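Local structure of putative lipoprotein (Bacteroides fragilis, 4GBS) at residues M172-L177 against D193-Y198. The protein is a putative lipoprotein of the HmuY family that probably binds heme. Residues are numbered along the deposited sequence; the frame is centred on the assembly and turned at random.
Sequences MAAIRL and DYIYPY
Four backbone hydrogen bonds join Ala174 to Ile195 and Arg176 to Asp193, each pair exchanging N-H and C=O in both directions, so 172-177 and 193-195 run antiparallel, as parts of the beta hairpin of strands 172-179 and 189-195. Ala174 N reaches Ile195 O at 2.9 Å, in the plane of that carbonyl, whereas Arg176 N meets Asp193 O nearly along the C=O axis. Between these pairs Ile175 faces Tyr194 in a non-hydrogen-bonded pair, and the CA-H of Tyr194 leans on Ala174 O. The beta-branched Ile175 and Ile195 suit such extended backbone.

Past Ile195 the regular pairing gives way. The peptide bond between Tyr196 and Pro197 is cis, a geometry that proline tolerates well. Extending the register would set Pro197, which has no N-H, opposite Met172; instead Tyr198 N, one residue on, reaches Met172 O at 2.7 Å. This bond is almost straight at the hydrogen (171°), yet the donor stands above the carbonyl plane.

With a methyl as its whole side chain, Ala174 sits flat against its neighbours, CB 4.1 Å from Ile195 CB and also against Tyr198 CB. Selenomethionine Met172 brings its SE to the ring edge of Tyr198, 4.3 Å from CD2. The Tyr196 ring, its CG anti to the backbone N (chi1 -177°), offers apolar carbon to both neighbours: CD1 lies 3.7 Å from Ala173 CB, and Pro197 CB covers one face.

Its hydroxyl still hydrogen-bonds Thr171 OG1, while the Asp193 carboxylate accepts a bond from Thr31 OG1. Ala174 and Tyr198 pack on Leu164, and Ile175 on Leu165. The hairpin is internal to a large antiparallel sheet, where strand 163-166 pairs with 172-179 and strand 29-35 with 189-195.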
HETATM    1  N   MSE A 172       0.549  -1.543  15.481  1.00 79.09           N
HETATM    2  CA  MSE A 172       0.109  -2.327  14.365  1.00 75.82           C
HETATM    3  C   MSE A 172      -1.090  -1.740  13.701  1.00 76.22           C
HETATM    4  O   MSE A 172      -1.939  -1.145  14.358  1.00 78.56           O
HETATM    5  CB  MSE A 172      -0.216  -3.717  14.870  1.00 81.09           C
HETATM    6  CG  MSE A 172       0.179  -4.796  13.910  1.00 88.43           C
HETATM    7 SE   MSE A 172       0.041  -6.511  14.780  0.75103.01          SE
HETATM    8  CE  MSE A 172       1.353  -6.276  16.239  1.00102.67           C
ATOM      9  N   ALA A 173      -1.165  -1.929  12.385  1.00 68.81           N
ATOM     10  CA  ALA A 173      -2.299  -1.530  11.555  1.00 67.31           C
ATOM     11  C   ALA A 173      -2.846  -2.720  10.820  1.00 71.12           C
ATOM     12  O   ALA A 173      -2.096  -3.620  10.439  1.00 71.12           O
ATOM     13  CB  ALA A 173      -1.903  -0.446  10.560  1.00 65.33           C
ATOM     14  N   ALA A 174      -4.156  -2.733  10.635  1.00 67.71           N
ATOM     15  CA  ALA A 174      -4.857  -3.720   9.831  1.00 66.52           C
ATOM     16  C   ALA A 174      -5.303  -3.006   8.569  1.00 68.95           C
ATOM     17  O   ALA A 174      -5.986  -1.992   8.679  1.00 69.58           O
ATOM     18  CB  ALA A 174      -6.012  -4.328  10.615  1.00 70.30           C
ATOM     19  N   ILE A 175      -4.776  -3.407   7.390  1.00 63.43           N
ATOM     20  CA  ILE A 175      -5.065  -2.728   6.114  1.00 60.60           C
ATOM     21  C   ILE A 175      -5.807  -3.669   5.180  1.00 65.34           C
ATOM     22  O   ILE A 175      -5.476  -4.852   5.074  1.00 65.48           O
ATOM     23  CB  ILE A 175      -3.751  -2.206   5.460  1.00 60.24           C
ATOM     24  CG1 ILE A 175      -3.042  -1.189   6.394  1.00 60.25           C
ATOM     25  CG2 ILE A 175      -4.003  -1.613   4.058  1.00 57.54           C
ATOM     26  CD1 ILE A 175      -1.589  -0.867   6.029  1.00 60.57           C
ATOM     27  N   ARG A 176      -6.807  -3.123   4.479  1.00 62.17           N
ATOM     28  CA  ARG A 176      -7.582  -3.876   3.509  1.00 61.60           C
ATOM     29  C   ARG A 176      -7.875  -2.965   2.309  1.00 64.15           C
ATOM     30  O   ARG A 176      -8.530  -1.939   2.479  1.00 65.81           O
ATOM     31  CB  ARG A 176      -8.866  -4.415   4.181  1.00 63.63           C
ATOM     32  CG  ARG A 176      -9.478  -5.668   3.565  1.00 69.49           C
ATOM     33  CD  ARG A 176     -10.354  -5.359   2.375  1.00 77.86           C
ATOM     34  NE  ARG A 176     -11.047  -6.541   1.870  1.00 78.49           N
ATOM     35  CZ  ARG A 176     -11.787  -6.546   0.771  1.00 93.56           C
ATOM     36  NH1 ARG A 176     -11.932  -5.437   0.055  1.00 84.52           N
ATOM     37  NH2 ARG A 176     -12.380  -7.660   0.370  1.00 81.90           N
ATOM     38  N   LEU A 177      -7.351  -3.325   1.111  1.00 56.68           N
ATOM     39  CA  LEU A 177      -7.576  -2.580  -0.129  1.00 54.79           C
ATOM     40  C   LEU A 177      -9.038  -2.691  -0.585  1.00 61.31           C
ATOM     41  O   LEU A 177      -9.552  -3.799  -0.769  1.00 62.86           O
ATOM     42  CB  LEU A 177      -6.649  -3.106  -1.229  1.00 52.44           C
ATOM     43  CG  LEU A 177      -6.658  -2.374  -2.564  1.00 53.53           C
ATOM     44  CD1 LEU A 177      -5.939  -1.026  -2.455  1.00 51.37           C
ATOM     45  CD2 LEU A 177      -6.001  -3.225  -3.619  1.00 51.43           C
ATOM     46  N   ASP A 193      -9.004   0.642   3.469  1.00 61.91           N
ATOM     47  CA  ASP A 193      -9.549   0.838   4.808  1.00 64.70           C
ATOM     48  C   ASP A 193      -8.546   0.322   5.805  1.00 69.49           C
ATOM     49  O   ASP A 193      -7.826  -0.643   5.517  1.00 67.02           O
ATOM     50  CB  ASP A 193     -10.912   0.161   4.992  1.00 68.30           C
ATOM     51  CG  ASP A 193     -12.065   0.731   4.194  1.00 78.24           C
ATOM     52  OD1 ASP A 193     -11.931   1.859   3.681  1.00 76.17           O
ATOM     53  OD2 ASP A 193     -13.118   0.049   4.100  1.00 88.61           O
ATOM     54  N   TYR A 194      -8.469   0.967   6.968  1.00 69.39           N
ATOM     55  CA  TYR A 194      -7.497   0.535   7.965  1.00 68.61           C
ATOM     56  C   TYR A 194      -8.093   0.561   9.381  1.00 75.98           C
ATOM     57  O   TYR A 194      -9.129   1.166   9.625  1.00 78.98           O
ATOM     58  CB  TYR A 194      -6.222   1.424   7.911  1.00 67.51           C
ATOM     59  CG  TYR A 194      -6.453   2.864   8.326  1.00 69.43           C
ATOM     60  CD1 TYR A 194      -6.380   3.249   9.666  1.00 74.14           C
ATOM     61  CD2 TYR A 194      -6.723   3.848   7.380  1.00 68.34           C
ATOM     62  CE1 TYR A 194      -6.624   4.565  10.056  1.00 75.81           C
ATOM     63  CE2 TYR A 194      -6.931   5.176   7.757  1.00 71.16           C
ATOM     64  CZ  TYR A 194      -6.900   5.527   9.097  1.00 78.65           C
ATOM     65  OH  TYR A 194      -7.172   6.824   9.473  1.00 82.60           O
ATOM     66  N   ILE A 195      -7.409  -0.115  10.295  1.00 73.10           N
ATOM     67  CA  ILE A 195      -7.588  -0.097  11.743  1.00 76.51           C
ATOM     68  C   ILE A 195      -6.246   0.287  12.306  1.00 79.87           C
ATOM     69  O   ILE A 195      -5.293  -0.469  12.121  1.00 77.43           O
ATOM     70  CB  ILE A 195      -8.153  -1.388  12.405  1.00 81.38           C
ATOM     71  CG1 ILE A 195      -9.505  -1.804  11.823  1.00 82.30           C
ATOM     72  CG2 ILE A 195      -8.202  -1.221  13.942  1.00 84.14           C
ATOM     73  CD1 ILE A 195      -9.921  -3.252  12.197  1.00 92.13           C
ATOM     74  N   TYR A 196      -6.139   1.462  12.931  1.00 78.80           N
ATOM     75  CA  TYR A 196      -4.886   1.857  13.531  1.00 79.15           C
ATOM     76  C   TYR A 196      -5.165   2.719  14.751  1.00 88.43           C
ATOM     77  O   TYR A 196      -5.821   3.760  14.634  1.00 89.31           O
ATOM     78  CB  TYR A 196      -3.923   2.568  12.549  1.00 77.26           C
ATOM     79  CG  TYR A 196      -2.604   2.901  13.214  1.00 78.68           C
ATOM     80  CD1 TYR A 196      -1.646   1.916  13.437  1.00 79.34           C
ATOM     81  CD2 TYR A 196      -2.345   4.183  13.691  1.00 81.30           C
ATOM     82  CE1 TYR A 196      -0.485   2.188  14.157  1.00 80.86           C
ATOM     83  CE2 TYR A 196      -1.164   4.477  14.372  1.00 82.79           C
ATOM     84  CZ  TYR A 196      -0.232   3.476  14.595  1.00 87.49           C
ATOM     85  OH  TYR A 196       0.945   3.756  15.245  1.00 84.67           O
ATOM     86  N   PRO A 197      -4.637   2.296  15.927  1.00 88.15           N
ATOM     87  CA  PRO A 197      -3.811   1.095  16.155  1.00 87.28           C
ATOM     88  C   PRO A 197      -4.668  -0.158  16.357  1.00 94.18           C
ATOM     89  O   PRO A 197      -5.682  -0.100  17.045  1.00 98.23           O
ATOM     90  CB  PRO A 197      -3.012   1.449  17.425  1.00 91.77           C
ATOM     91  CG  PRO A 197      -3.466   2.844  17.853  1.00 98.46           C
ATOM     92  CD  PRO A 197      -4.783   3.066  17.170  1.00 93.88           C
ATOM     93  N   TYR A 198      -4.275  -1.280  15.721  1.00 88.88           N
ATOM     94  CA  TYR A 198      -4.975  -2.557  15.847  1.00 90.54           C
ATOM     95  C   TYR A 198      -4.512  -3.288  17.118  1.00100.84           C
ATOM     96  O   TYR A 198      -3.325  -3.528  17.310  1.00 99.23           O
ATOM     97  CB  TYR A 198      -4.800  -3.467  14.601  1.00 87.24           C
ATOM     98  CG  TYR A 198      -5.152  -4.919  14.876  1.00 89.78           C
ATOM     99  CD1 TYR A 198      -6.475  -5.316  15.059  1.00 93.57           C
ATOM    100  CD2 TYR A 198      -4.156  -5.883  15.031  1.00 90.23           C
ATOM    101  CE1 TYR A 198      -6.798  -6.631  15.395  1.00 95.80           C
ATOM    102  CE2 TYR A 198      -4.470  -7.207  15.351  1.00 93.40           C
ATOM    103  CZ  TYR A 198      -5.792  -7.578  15.524  1.00100.33           C
ATOM    104  OH  TYR A 198      -6.097  -8.883  15.833  1.00102.98           O
TER